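Local atomic coordinates of V-type ATP synthase alpha chain (PDB entry 5BN3), a protein that belongs to the ATP synthase alpha/beta family as the A subunit of a V-type ATP synthase, with a P-loop nucleotide-binding domain that holds ADP in this structure. Residues E151-E165 against A169-E181. Residues are numbered along the deposited sequence; the frame is centred on the assembly and turned at random.
Sequences EGKIEEIYEGNFTIE and AIVNGKPIKLYHE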
loop_
_atom_site.group_PDB
_atom_site.type_symbol
_atom_site.label_atom_id
_atom_site.label_comp_id
_atom_site.label_asym_id
_atom_site.label_seq_id
_atom_site.Cartn_x
_atom_site.Cartn_y
_atom_site.Cartn_z
ATOM N N GLU A 151 -49.604 30.346 7.261
ATOM C CA GLU A 151 -49.967 31.512 6.472
ATOM C C GLU A 151 -51.421 31.853 6.769
ATOM O O GLU A 151 -52.219 30.968 7.085
ATOM C CB GLU A 151 -49.789 31.209 4.980
ATOM C CG GLU A 151 -50.045 32.384 4.042
ATOM C CD GLU A 151 -50.033 31.974 2.579
ATOM O OE1 GLU A 151 -50.114 30.759 2.298
ATOM O OE2 GLU A 151 -49.943 32.867 1.708
ATOM N N GLY A 152 -51.768 33.133 6.683
ATOM C CA GLY A 152 -53.143 33.542 6.891
ATOM C C GLY A 152 -53.281 34.777 7.753
ATOM O O GLY A 152 -52.313 35.504 7.982
ATOM N N LYS A 153 -54.496 35.011 8.236
ATOM C CA LYS A 153 -54.782 36.201 9.021
ATOM C C LYS A 153 -54.654 35.934 10.514
ATOM O O LYS A 153 -55.048 34.875 11.009
ATOM C CB LYS A 153 -56.177 36.733 8.694
ATOM C CG LYS A 153 -56.216 38.235 8.492
ATOM C CD LYS A 153 -57.404 38.647 7.641
ATOM C CE LYS A 153 -57.212 40.050 7.095
ATOM N NZ LYS A 153 -58.332 40.469 6.215
ATOM N N ILE A 154 -54.089 36.903 11.224
ATOM C CA ILE A 154 -53.969 36.815 12.670
ATOM C C ILE A 154 -55.322 37.085 13.313
ATOM O O ILE A 154 -55.787 38.226 13.356
ATOM C CB ILE A 154 -52.922 37.805 13.192
ATOM C CG1 ILE A 154 -51.560 37.461 12.590
ATOM C CG2 ILE A 154 -52.855 37.764 14.708
ATOM C CD1 ILE A 154 -50.491 38.452 12.906
ATOM N N GLU A 155 -55.958 36.023 13.796
ATOM C CA GLU A 155 -57.282 36.123 14.394
ATOM C C GLU A 155 -57.161 36.514 15.861
ATOM O O GLU A 155 -58.097 37.053 16.453
ATOM C CB GLU A 155 -58.020 34.788 14.252
ATOM C CG GLU A 155 -58.078 34.267 12.820
ATOM C CD GLU A 155 -58.721 32.895 12.715
ATOM O OE1 GLU A 155 -58.538 32.076 13.640
ATOM O OE2 GLU A 155 -59.411 32.638 11.706
ATOM N N GLU A 156 -55.990 36.245 16.430
ATOM C CA GLU A 156 -55.716 36.537 17.828
ATOM C C GLU A 156 -54.207 36.569 18.044
ATOM O O GLU A 156 -53.490 35.714 17.523
ATOM C CB GLU A 156 -56.334 35.452 18.713
ATOM C CG GLU A 156 -56.976 35.967 19.981
ATOM C CD GLU A 156 -58.341 36.570 19.735
ATOM O OE1 GLU A 156 -59.091 36.036 18.890
ATOM O OE2 GLU A 156 -58.669 37.576 20.390
ATOM N N ILE A 157 -53.724 37.556 18.792
ATOM C CA ILE A 157 -52.313 37.588 19.177
ATOM C C ILE A 157 -52.131 38.232 20.548
ATOM O O ILE A 157 -52.653 39.315 20.817
ATOM C CB ILE A 157 -51.414 38.267 18.107
ATOM C CG1 ILE A 157 -49.946 38.240 18.548
ATOM C CG2 ILE A 157 -51.875 39.689 17.821
ATOM C CD1 ILE A 157 -48.979 38.745 17.497
ATOM N N TYR A 158 -51.392 37.549 21.415
ATOM C CA TYR A 158 -51.257 37.976 22.801
ATOM C C TYR A 158 -49.912 38.636 23.083
ATOM O O TYR A 158 -49.053 38.731 22.202
ATOM C CB TYR A 158 -51.481 36.784 23.729
ATOM C CG TYR A 158 -52.774 36.060 23.442
ATOM C CD1 TYR A 158 -53.969 36.756 23.338
ATOM C CD2 TYR A 158 -52.797 34.689 23.250
ATOM C CE1 TYR A 158 -55.152 36.103 23.068
ATOM C CE2 TYR A 158 -53.977 34.027 22.978
ATOM C CZ TYR A 158 -55.151 34.741 22.888
ATOM O OH TYR A 158 -56.328 34.087 22.618
ATOM N N GLU A 159 -49.744 39.093 24.319
ATOM C CA GLU A 159 -48.546 39.814 24.727
ATOM C C GLU A 159 -48.291 39.559 26.204
ATOM O O GLU A 159 -49.234 39.448 26.987
ATOM C CB GLU A 159 -48.737 41.315 24.487
ATOM C CG GLU A 159 -47.728 42.208 25.196
ATOM C CD GLU A 159 -47.995 43.683 24.969
ATOM O OE1 GLU A 159 -49.171 44.053 24.762
ATOM O OE2 GLU A 159 -47.027 44.471 24.995
ATOM N N GLY A 160 -47.021 39.449 26.583
ATOM C CA GLY A 160 -46.666 39.349 27.985
ATOM C C GLY A 160 -45.875 38.108 28.341
ATOM O O GLY A 160 -45.053 37.631 27.556
ATOM N N ASN A 161 -46.134 37.583 29.532
ATOM C CA ASN A 161 -45.363 36.467 30.059
ATOM C C ASN A 161 -45.989 35.108 29.757
ATOM O O ASN A 161 -47.142 34.851 30.110
ATOM C CB ASN A 161 -45.138 36.650 31.561
ATOM C CG ASN A 161 -44.461 37.969 31.886
ATOM O OD1 ASN A 161 -43.247 38.115 31.723
ATOM N ND2 ASN A 161 -45.244 38.939 32.342
ATOM N N PHE A 162 -45.221 34.246 29.092
ATOM C CA PHE A 162 -45.695 32.925 28.690
ATOM C C PHE A 162 -44.611 31.867 28.860
ATOM O O PHE A 162 -43.420 32.181 28.853
ATOM C CB PHE A 162 -46.125 32.933 27.218
ATOM C CG PHE A 162 -47.191 33.936 26.897
ATOM C CD1 PHE A 162 -46.855 35.224 26.513
ATOM C CD2 PHE A 162 -48.532 33.585 26.956
ATOM C CE1 PHE A 162 -47.833 36.150 26.209
ATOM C CE2 PHE A 162 -49.516 34.507 26.650
ATOM C CZ PHE A 162 -49.166 35.790 26.276
ATOM N N THR A 163 -45.027 30.612 29.009
ATOM C CA THR A 163 -44.100 29.484 28.935
ATOM C C THR A 163 -44.156 28.928 27.518
ATOM O O THR A 163 -45.005 29.337 26.725
ATOM C CB THR A 163 -44.416 28.383 29.967
ATOM O OG1 THR A 163 -45.658 27.749 29.640
ATOM C CG2 THR A 163 -44.499 28.970 31.366
ATOM N N ILE A 164 -43.266 27.989 27.205
ATOM C CA ILE A 164 -43.055 27.542 25.828
ATOM C C ILE A 164 -44.260 26.846 25.171
ATOM O O ILE A 164 -44.446 26.937 23.956
ATOM C CB ILE A 164 -41.775 26.661 25.724
ATOM C CG1 ILE A 164 -40.840 27.191 24.637
ATOM C CG2 ILE A 164 -42.112 25.200 25.475
ATOM C CD1 ILE A 164 -40.260 28.545 24.951
ATOM N N GLU A 165 -45.085 26.176 25.970
ATOM C CA GLU A 165 -46.199 25.401 25.423
ATOM C C GLU A 165 -47.485 26.210 25.283
ATOM O O GLU A 165 -48.508 25.685 24.842
ATOM C CB GLU A 165 -46.455 24.150 26.272
ATOM C CG GLU A 165 -45.521 22.977 25.985
ATOM C CD GLU A 165 -45.966 22.137 24.798
ATOM O OE1 GLU A 165 -46.642 22.674 23.896
ATOM O OE2 GLU A 165 -45.640 20.931 24.770
ATOM N N ALA A 169 -50.570 33.204 19.734
ATOM C CA ALA A 169 -51.334 33.729 18.610
ATOM C C ALA A 169 -52.141 32.630 17.933
ATOM O O ALA A 169 -51.850 31.445 18.098
ATOM C CB ALA A 169 -50.416 34.400 17.607
ATOM N N ILE A 170 -53.153 33.028 17.168
ATOM C CA ILE A 170 -53.965 32.077 16.416
ATOM C C ILE A 170 -54.107 32.539 14.967
ATOM O O ILE A 170 -54.539 33.664 14.706
ATOM C CB ILE A 170 -55.355 31.889 17.061
ATOM C CG1 ILE A 170 -55.214 31.156 18.398
ATOM C CG2 ILE A 170 -56.281 31.114 16.135
ATOM C CD1 ILE A 170 -56.433 31.250 19.290
ATOM N N VAL A 171 -53.723 31.672 14.032
ATOM C CA VAL A 171 -53.778 31.983 12.605
ATOM C C VAL A 171 -54.575 30.909 11.868
ATOM O O VAL A 171 -54.229 29.727 11.932
ATOM C CB VAL A 171 -52.364 32.065 11.990
ATOM C CG1 VAL A 171 -52.430 32.568 10.557
ATOM C CG2 VAL A 171 -51.473 32.969 12.821
ATOM N N ASN A 172 -55.632 31.325 11.169
ATOM C CA ASN A 172 -56.527 30.400 10.466
ATOM C C ASN A 172 -56.993 29.236 11.337
ATOM O O ASN A 172 -57.049 28.090 10.887
ATOM C CB ASN A 172 -55.890 29.882 9.172
ATOM C CG ASN A 172 -56.315 30.680 7.952
ATOM O OD1 ASN A 172 -56.556 31.887 8.033
ATOM N ND2 ASN A 172 -56.416 30.006 6.813
ATOM N N GLY A 173 -57.315 29.542 12.590
ATOM C CA GLY A 173 -57.762 28.534 13.532
ATOM C C GLY A 173 -56.644 27.665 14.076
ATOM O O GLY A 173 -56.908 26.680 14.767
ATOM N N LYS A 174 -55.398 28.017 13.771
ATOM C CA LYS A 174 -54.259 27.222 14.224
ATOM C C LYS A 174 -53.427 27.960 15.268
ATOM O O LYS A 174 -52.994 29.091 15.042
ATOM C CB LYS A 174 -53.374 26.807 13.043
ATOM C CG LYS A 174 -52.422 25.656 13.355
ATOM C CD LYS A 174 -50.970 26.112 13.403
ATOM C CE LYS A 174 -50.057 25.005 13.915
ATOM N NZ LYS A 174 -50.170 23.749 13.123
ATOM N N PRO A 175 -53.205 27.313 16.420
ATOM C CA PRO A 175 -52.411 27.880 17.516
ATOM C C PRO A 175 -50.935 28.049 17.153
ATOM O O PRO A 175 -50.334 27.144 16.571
ATOM C CB PRO A 175 -52.551 26.831 18.625
ATOM C CG PRO A 175 -53.804 26.075 18.284
ATOM C CD PRO A 175 -53.825 26.030 16.792
ATOM N N ILE A 176 -50.366 29.201 17.500
ATOM C CA ILE A 176 -48.945 29.458 17.294
ATOM C C ILE A 176 -48.238 29.469 18.646
ATOM O O ILE A 176 -48.726 30.081 19.598
ATOM C CB ILE A 176 -48.715 30.812 16.582
ATOM C CG1 ILE A 176 -49.434 30.840 15.230
ATOM C CG2 ILE A 176 -47.225 31.097 16.410
ATOM C CD1 ILE A 176 -49.034 29.719 14.293
ATOM N N LYS A 177 -47.103 28.783 18.741
ATOM C CA LYS A 177 -46.321 28.772 19.973
ATOM C C LYS A 177 -45.074 29.636 19.845
ATOM O O LYS A 177 -44.836 30.240 18.800
ATOM C CB LYS A 177 -45.918 27.343 20.353
ATOM C CG LYS A 177 -46.953 26.587 21.169
ATOM C CD LYS A 177 -48.168 26.199 20.341
ATOM C CE LYS A 177 -49.212 25.498 21.200
ATOM N NZ LYS A 177 -48.651 24.336 21.947
ATOM N N LEU A 178 -44.290 29.695 20.917
ATOM C CA LEU A 178 -43.001 30.377 20.896
ATOM C C LEU A 178 -41.956 29.494 20.221
ATOM O O LEU A 178 -40.840 29.936 19.941
ATOM C CB LEU A 178 -42.553 30.730 22.316
ATOM C CG LEU A 178 -43.287 31.882 23.006
ATOM C CD1 LEU A 178 -42.859 32.013 24.456
ATOM C CD2 LEU A 178 -43.025 33.176 22.269
ATOM N N TYR A 179 -42.334 28.244 19.961
ATOM C CA TYR A 179 -41.437 27.282 19.328
ATOM C C TYR A 179 -42.153 26.474 18.254
ATOM O O TYR A 179 -43.383 26.378 18.253
ATOM C CB TYR A 179 -40.871 26.319 20.375
ATOM C CG TYR A 179 -41.795 25.170 20.726
ATOM C CD1 TYR A 179 -42.825 25.334 21.642
ATOM C CD2 TYR A 179 -41.624 23.917 20.153
ATOM C CE1 TYR A 179 -43.660 24.288 21.969
ATOM C CE2 TYR A 179 -42.456 22.868 20.472
ATOM C CZ TYR A 179 -43.471 23.058 21.380
ATOM O OH TYR A 179 -44.301 22.011 21.702
ATOM N N HIS A 180 -41.379 25.887 17.348
ATOM C CA HIS A 180 -41.913 24.893 16.421
ATOM C C HIS A 180 -40.899 23.779 16.191
ATOM O O HIS A 180 -39.705 23.951 16.447
ATOM C CB HIS A 180 -42.356 25.526 15.096
ATOM C CG HIS A 180 -41.226 25.992 14.227
ATOM N ND1 HIS A 180 -40.607 27.208 14.401
ATOM C CD2 HIS A 180 -40.626 25.410 13.161
ATOM C CE1 HIS A 180 -39.661 27.353 13.487
ATOM N NE2 HIS A 180 -39.653 26.278 12.723
ATOM N N GLU A 181 -41.382 22.629 15.732
ATOM C CA GLU A 181 -40.519 21.481 15.486
ATOM C C GLU A 181 -40.101 21.432 14.023
ATOM O O GLU A 181 -40.862 21.826 13.138
ATOM C CB GLU A 181 -41.235 20.183 15.866
ATOM C CG GLU A 181 -41.506 20.029 17.352
ATOM C CD GLU A 181 -42.143 18.694 17.687
ATOM O OE1 GLU A 181 -42.883 18.161 16.833
ATOM O OE2 GLU A 181 -41.898 18.174 18.796
HETATM O O HOH W 1 -45.441 29.454 23.523
#
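Strand 152-157 runs antiparallel to strand 169-171 in the barrel-sandwich domain, and a classic beta bulge breaks their register: Glu-155 and Glu-156 both face Ile-170. Ile-170 O accepts Glu-155 N at 2.9 Å and, weakly, Glu-156 N, while Ile-170 N returns a bond to Glu-156 O at 2.7 Å. A type I' turn, Val-171 to Lys-174, folds strand 174-176 back as a hairpin. The Glu-155 side chain stretches out past CG to this turn, OE1 passing 3.5 Å from Ile-170 CG2; that oxygen takes Gly-173 N at 3.0 Å from above the carboxylate plane. Ile-154, Ile-157, Ala-169 and Val-171 share one sheet face, where Ile-157 and Ala-169 also meet Ile-132 of strand 131-137. Farther along, a water links Ile-164 O to Leu-178 N, and Ile-164 CD1 packs on Leu-178 CB. Kinks at chi2 (72°) and chi4 (-54°) let Lys-177 NZ hydrogen-bond Glu-165 O from above the carbonyl plane and form a salt bridge with Glu-165 OE1 (3.3 Å). Ile-164 O lies at the edge of the Tyr-179 ring, 3.2 Å from CD1. Glu-165 OE1, also at that edge, takes a weak 3.3 Å hydrogen bond from Tyr-179 OH, the carboxylate turned 85° from the ring plane.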